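Local coordinates for protein GlcNAc-alpha-1,4-Gal-releasing endo-beta-galactosidase (Clostridium perfringens, PDB 1UPS) that probably hydrolyses O-glycosidic bonds as an endo-beta-galactosidase that releases GlcNAc-alpha-1,4-Gal, and binds a calcium ion, at residues A[34-39]-A[46-51]; A[131-136]-A[267-272]. One frame throughout, in Å; residues are numbered along the deposited sequence. Where two conformers were deposited one is given.

Overall arrangement
Following the chain from its N terminus, strand 30-36 runs into the turn that carries E37, and the chain then loops back within a few residues, so contact 1 closes a short loop between 34-39 and 46-51. Contact 2 opens only much later: 131-136 waits for 267-272, and many strands of both sheets lie between them in sequence. The two contacts are therefore in series, neither nested nor crossed, yet in space their centres are about 13 Å apart. Strand 267-279 joins them, pairing with both 129-136 and 30-36, and F38 packs on I271 and D272. Both contacts supply ligands to one calcium ion, within the GH16 beta-sandwich domain.

Contact 1. Residues A[34-39]-A[46-51]; sequences FSDEFN and EKWTDY. With CA (calcium ion), chain C.
The backbones come nearest at D36 and K47, whose CA atoms are 8.2 Å apart, so the end of strand 30-36 and the irregular segment 46-51 meet through side chains and one strand carbonyl, not as paired strands. K47, extended beyond CG, passes the F34 ring obliquely, its CD 3.8 Å from F34 CE2. Its NZ ends on the backbone O of S35 at 2.6 Å, nearly in line with the carbonyl bond. W48 NE1 donates to D36 OD1 at 2.9 Å; the oxygen lies in the indole plane and is met on its anti side, but the bond is bent (137°). D36 CG stands anti to the backbone N (chi1 -163°), turning the carboxylate toward W48, while OD2 accepts from F38 N at 2.9 Å in an Asx turn. W48 CZ2 touches both phenylalanines: it sits at the F34 ring edge, 3.9 Å from F34 CZ, and also meets F38 CZ. These rings form an oblique aromatic cluster, backed by M274 and L250. The buried D36 carboxylate is thus gripped by an indole and a backbone N-H, and the nearby K47 ammonium probably adds a favourable field. Because the Asx turn spans E37, whose O binds the calcium ion at 2.3 Å, D36 probably serves as a second-shell residue that helps to hold this turn.

Contact 2. Residues A[131-136]-A[267-272]; sequences FEIRAK and KEWAID. With CA (calcium ion), chain C.
The W269 indole meets the neighbouring strand obliquely through CZ3, which lies 4.1 Å from A135 CB and 4.3 Å from I133 CD1. On one indole face sits I271 CD1 of its own strand, 3.6 Å above the W269 plane and shifted toward the rim. W269 CG lies between the backbone N and the carbonyl carbon (chi1 68°), from where the six-membered ring reaches toward A135 and I133, and NE1 is hydrogen-bonded to E76 OE2. The other flat pair is the R134 guanidinium and the D272 carboxylate, turned steeply against each other. NH1 of R134 forms a salt bridge with D272 OD1 at 2.8 Å, the acid lying near the guanidinium edge while the donor comes from above the carboxylate plane; the N-H is well off straight (141°). The second oxygen, D272 OD2, binds the calcium ion at 2.4 Å, so the acid's two oxygens serve an arginine and a metal, and its backbone O is a further calcium ligand. R134 NE is held by F20 O, which helps fix the guanidinium.

The backbones pair antiparallel. K136 and A270 are a hydrogen-bonded pair, K136 N to A270 O at 2.9 Å and A270 N to K136 O at 3.0 Å. A135 and I271 form the adjacent non-hydrogen-bonded pair, with their side chains on the face that also carries I133 and W269. D272 N hydrogen-bonds to R134 O, and Y273 also pairs with R134; with psi -43° at D272 this is consistent with a classic beta bulge at the calcium ligand.

Strand 129-136 is flanked by 215-221 as well as by 267-279, which farther on pairs with 30-36. Strand 145-152 of the second sheet packs on the face carrying I133 and W269, W148 against I133 and Q146 against W269, as in the beta-sandwich of GH16 enzymes.

Contact 1. Residues A[34-39]-A[46-51]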
# COMPACT_ATOMS: atom_id res chain seq x y z
N PHE A 34 -4.50 -18.47 -4.18
CA PHE A 34 -3.07 -18.79 -4.27
C PHE A 34 -2.49 -18.91 -2.88
O PHE A 34 -2.82 -18.11 -1.99
CB PHE A 34 -2.29 -17.70 -5.02
CG PHE A 34 -0.77 -17.94 -5.08
CD1 PHE A 34 0.07 -17.37 -4.13
CD2 PHE A 34 -0.23 -18.75 -6.07
CE1 PHE A 34 1.47 -17.60 -4.18
CE2 PHE A 34 1.15 -18.98 -6.14
CZ PHE A 34 2.01 -18.40 -5.20
N SER A 35 -1.63 -19.90 -2.68
CA SER A 35 -0.83 -19.91 -1.47
C SER A 35 0.49 -20.61 -1.66
O SER A 35 0.61 -21.55 -2.47
CB SER A 35 -1.59 -20.54 -0.31
OG SER A 35 -1.81 -21.90 -0.57
N ASP A 36 1.49 -20.13 -0.93
CA ASP A 36 2.71 -20.88 -0.73
C ASP A 36 3.03 -20.79 0.75
O ASP A 36 3.27 -19.70 1.28
CB ASP A 36 3.85 -20.33 -1.59
CG ASP A 36 4.98 -21.32 -1.71
OD1 ASP A 36 5.70 -21.33 -2.75
OD2 ASP A 36 5.20 -22.15 -0.81
N GLU A 37 3.01 -21.94 1.42
CA GLU A 37 3.33 -22.01 2.84
C GLU A 37 4.84 -22.13 3.11
O GLU A 37 5.27 -22.18 4.26
CB GLU A 37 2.53 -23.16 3.51
CG GLU A 37 1.01 -23.04 3.30
CD GLU A 37 0.41 -21.82 3.99
OE1 GLU A 37 -0.48 -21.18 3.39
OE2 GLU A 37 0.82 -21.50 5.13
N PHE A 38 5.63 -22.13 2.03
CA PHE A 38 7.09 -22.05 2.10
C PHE A 38 7.74 -23.01 3.11
O PHE A 38 8.63 -22.63 3.85
CB PHE A 38 7.55 -20.61 2.40
CG PHE A 38 7.31 -19.62 1.27
CD1 PHE A 38 6.69 -18.40 1.52
CD2 PHE A 38 7.72 -19.91 -0.04
CE1 PHE A 38 6.46 -17.46 0.50
CE2 PHE A 38 7.52 -18.97 -1.09
CZ PHE A 38 6.90 -17.75 -0.83
N ASN A 39 7.29 -24.25 3.14
CA ASN A 39 7.89 -25.16 4.12
C ASN A 39 9.20 -25.81 3.65
O ASN A 39 10.01 -26.29 4.48
CB ASN A 39 6.85 -26.14 4.66
CG ASN A 39 5.66 -25.43 5.34
OD1 ASN A 39 5.82 -24.41 6.05
ND2 ASN A 39 4.46 -25.94 5.09
N GLU A 46 6.36 -24.69 -9.94
CA GLU A 46 5.09 -24.41 -10.60
C GLU A 46 4.58 -23.02 -10.21
O GLU A 46 3.68 -22.48 -10.86
CB GLU A 46 4.05 -25.50 -10.27
CG GLU A 46 4.30 -26.84 -10.96
CD GLU A 46 4.41 -26.74 -12.48
OE1 GLU A 46 5.36 -27.32 -13.06
OE2 GLU A 46 3.54 -26.09 -13.12
N LYS A 47 5.17 -22.42 -9.17
CA LYS A 47 4.72 -21.10 -8.68
C LYS A 47 5.76 -20.00 -8.88
O LYS A 47 5.41 -18.83 -9.11
CB LYS A 47 4.36 -21.19 -7.19
CG LYS A 47 3.22 -22.14 -6.90
CD LYS A 47 2.90 -22.26 -5.41
CE LYS A 47 1.65 -23.18 -5.24
NZ LYS A 47 1.46 -23.65 -3.84
N TRP A 48 7.04 -20.37 -8.76
CA TRP A 48 8.15 -19.40 -8.71
C TRP A 48 9.30 -19.76 -9.63
O TRP A 48 9.62 -20.95 -9.83
CB TRP A 48 8.73 -19.30 -7.29
CG TRP A 48 7.71 -18.98 -6.25
CD1 TRP A 48 7.11 -19.86 -5.39
CD2 TRP A 48 7.14 -17.70 -5.97
NE1 TRP A 48 6.22 -19.20 -4.58
CE2 TRP A 48 6.20 -17.88 -4.92
CE3 TRP A 48 7.33 -16.40 -6.49
CZ2 TRP A 48 5.46 -16.82 -4.38
CZ3 TRP A 48 6.59 -15.34 -5.96
CH2 TRP A 48 5.65 -15.56 -4.91
N THR A 49 9.96 -18.72 -10.15
CA THR A 49 11.31 -18.86 -10.66
C THR A 49 12.31 -18.18 -9.70
O THR A 49 11.96 -17.21 -9.02
CB THR A 49 11.42 -18.35 -12.11
OG1 THR A 49 12.73 -18.65 -12.62
CG2 THR A 49 11.29 -16.80 -12.22
N ASP A 50 13.53 -18.71 -9.62
CA ASP A 50 14.54 -18.17 -8.70
C ASP A 50 15.60 -17.33 -9.42
O ASP A 50 16.78 -17.35 -9.10
CB ASP A 50 15.14 -19.26 -7.80
CG ASP A 50 15.69 -20.44 -8.57
OD1 ASP A 50 16.21 -21.38 -7.90
OD2 ASP A 50 15.63 -20.54 -9.81
N TYR A 51 15.13 -16.55 -10.40
CA TYR A 51 15.98 -15.58 -11.07
C TYR A 51 15.32 -14.21 -11.02
O TYR A 51 14.08 -14.10 -11.15
CB TYR A 51 16.16 -15.98 -12.54
CG TYR A 51 17.00 -17.22 -12.75
CD1 TYR A 51 16.44 -18.49 -12.64
CD2 TYR A 51 18.35 -17.11 -13.10
CE1 TYR A 51 17.22 -19.64 -12.84
CE2 TYR A 51 19.14 -18.25 -13.31
CZ TYR A 51 18.56 -19.51 -13.19
OH TYR A 51 19.31 -20.63 -13.41
CA CA C . 5.32 -21.56 6.51
O HOH W 1 2.96 -21.58 6.75
O HOH W 2 5.16 -22.56 8.78

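Contact 2. Residues A[131-136]-A[267-272]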
# COMPACT_ATOMS: atom_id res chain seq x y z
N PHE A 131 -4.03 -9.73 -0.60
CA PHE A 131 -2.70 -10.35 -0.68
C PHE A 131 -2.02 -10.26 0.67
O PHE A 131 -2.07 -9.20 1.28
CB PHE A 131 -1.86 -9.54 -1.68
CG PHE A 131 -2.39 -9.60 -3.09
CD1 PHE A 131 -3.53 -8.89 -3.47
CD2 PHE A 131 -1.74 -10.38 -4.05
CE1 PHE A 131 -4.03 -8.97 -4.79
CE2 PHE A 131 -2.21 -10.47 -5.36
CZ PHE A 131 -3.35 -9.77 -5.74
N GLU A 132 -1.38 -11.34 1.13
CA GLU A 132 -0.84 -11.31 2.49
C GLU A 132 0.44 -12.10 2.61
O GLU A 132 0.55 -13.20 2.02
CB GLU A 132 -1.90 -11.88 3.46
CG GLU A 132 -1.49 -11.93 4.93
CD GLU A 132 -2.66 -12.38 5.82
OE1 GLU A 132 -2.52 -13.43 6.52
OE2 GLU A 132 -3.72 -11.70 5.81
N ILE A 133 1.42 -11.57 3.34
CA ILE A 133 2.56 -12.37 3.78
C ILE A 133 2.71 -12.26 5.29
O ILE A 133 2.21 -11.30 5.92
CB ILE A 133 3.89 -11.99 3.07
CG1 ILE A 133 4.39 -10.60 3.55
CG2 ILE A 133 3.73 -12.12 1.52
CD1 ILE A 133 5.84 -10.21 3.02
N ARG A 134 3.39 -13.24 5.87
CA ARG A 134 3.80 -13.15 7.25
C ARG A 134 5.31 -13.27 7.21
O ARG A 134 5.84 -14.22 6.63
CB ARG A 134 3.17 -14.29 8.07
CG ARG A 134 3.57 -14.31 9.53
CD ARG A 134 2.65 -15.23 10.36
NE ARG A 134 2.96 -15.24 11.79
CZ ARG A 134 3.79 -16.10 12.38
NH1 ARG A 134 4.43 -17.01 11.67
NH2 ARG A 134 3.99 -16.06 13.71
N ALA A 135 6.01 -12.29 7.77
CA ALA A 135 7.45 -12.19 7.53
C ALA A 135 8.17 -11.60 8.73
O ALA A 135 7.59 -10.83 9.49
CB ALA A 135 7.73 -11.31 6.25
N LYS A 136 9.45 -11.96 8.88
CA LYS A 136 10.36 -11.39 9.86
C LYS A 136 11.51 -10.78 9.06
O LYS A 136 12.17 -11.47 8.27
CB LYS A 136 10.87 -12.47 10.81
CG LYS A 136 11.97 -11.99 11.76
CD LYS A 136 12.15 -12.89 12.97
CE LYS A 136 12.67 -14.27 12.65
NZ LYS A 136 12.56 -15.11 13.93
N LYS A 267 22.93 -11.13 4.39
CA LYS A 267 21.71 -10.32 4.44
C LYS A 267 20.56 -11.29 4.20
O LYS A 267 20.51 -11.95 3.14
CB LYS A 267 21.70 -9.20 3.39
CG LYS A 267 23.02 -8.43 3.22
CD LYS A 267 23.51 -7.80 4.53
CE LYS A 267 24.84 -7.07 4.27
NZ LYS A 267 25.47 -6.51 5.52
N GLU A 268 19.65 -11.40 5.16
CA GLU A 268 18.59 -12.38 5.01
C GLU A 268 17.31 -11.96 5.71
O GLU A 268 17.36 -11.25 6.72
CB GLU A 268 19.03 -13.75 5.51
CG GLU A 268 19.56 -13.82 6.93
CD GLU A 268 20.15 -15.21 7.25
OE1 GLU A 268 20.00 -15.69 8.39
OE2 GLU A 268 20.74 -15.85 6.35
N TRP A 269 16.20 -12.42 5.17
CA TRP A 269 14.89 -12.31 5.83
C TRP A 269 14.11 -13.59 5.68
O TRP A 269 14.52 -14.50 4.94
CB TRP A 269 14.08 -11.11 5.34
CG TRP A 269 13.55 -11.13 3.90
CD1 TRP A 269 14.20 -11.57 2.76
CD2 TRP A 269 12.29 -10.62 3.47
NE1 TRP A 269 13.39 -11.37 1.65
CE2 TRP A 269 12.22 -10.79 2.06
CE3 TRP A 269 11.20 -10.04 4.13
CZ2 TRP A 269 11.11 -10.38 1.31
CZ3 TRP A 269 10.09 -9.65 3.39
CH2 TRP A 269 10.06 -9.81 1.99
N ALA A 270 12.97 -13.68 6.37
CA ALA A 270 12.24 -14.93 6.43
C ALA A 270 10.77 -14.70 6.13
O ALA A 270 10.14 -13.82 6.73
CB ALA A 270 12.39 -15.59 7.82
N ILE A 271 10.23 -15.46 5.17
CA ILE A 271 8.81 -15.36 4.83
C ILE A 271 8.10 -16.67 5.16
O ILE A 271 8.39 -17.70 4.56
CB ILE A 271 8.62 -15.01 3.34
CG1 ILE A 271 9.46 -13.76 2.97
CG2 ILE A 271 7.14 -14.75 3.02
CD1 ILE A 271 10.13 -13.89 1.63
N ASP A 272 7.14 -16.61 6.08
CA ASP A 272 6.42 -17.81 6.55
C ASP A 272 5.44 -18.33 5.50
O ASP A 272 5.34 -19.54 5.27
CB ASP A 272 5.71 -17.48 7.88
CG ASP A 272 4.92 -18.66 8.44
OD1 ASP A 272 3.98 -18.38 9.22
OD2 ASP A 272 5.18 -19.86 8.16
CA CA C . 5.32 -21.56 6.51
O HOH W 2 5.16 -22.56 8.78
O HOH W 1 2.96 -21.58 6.75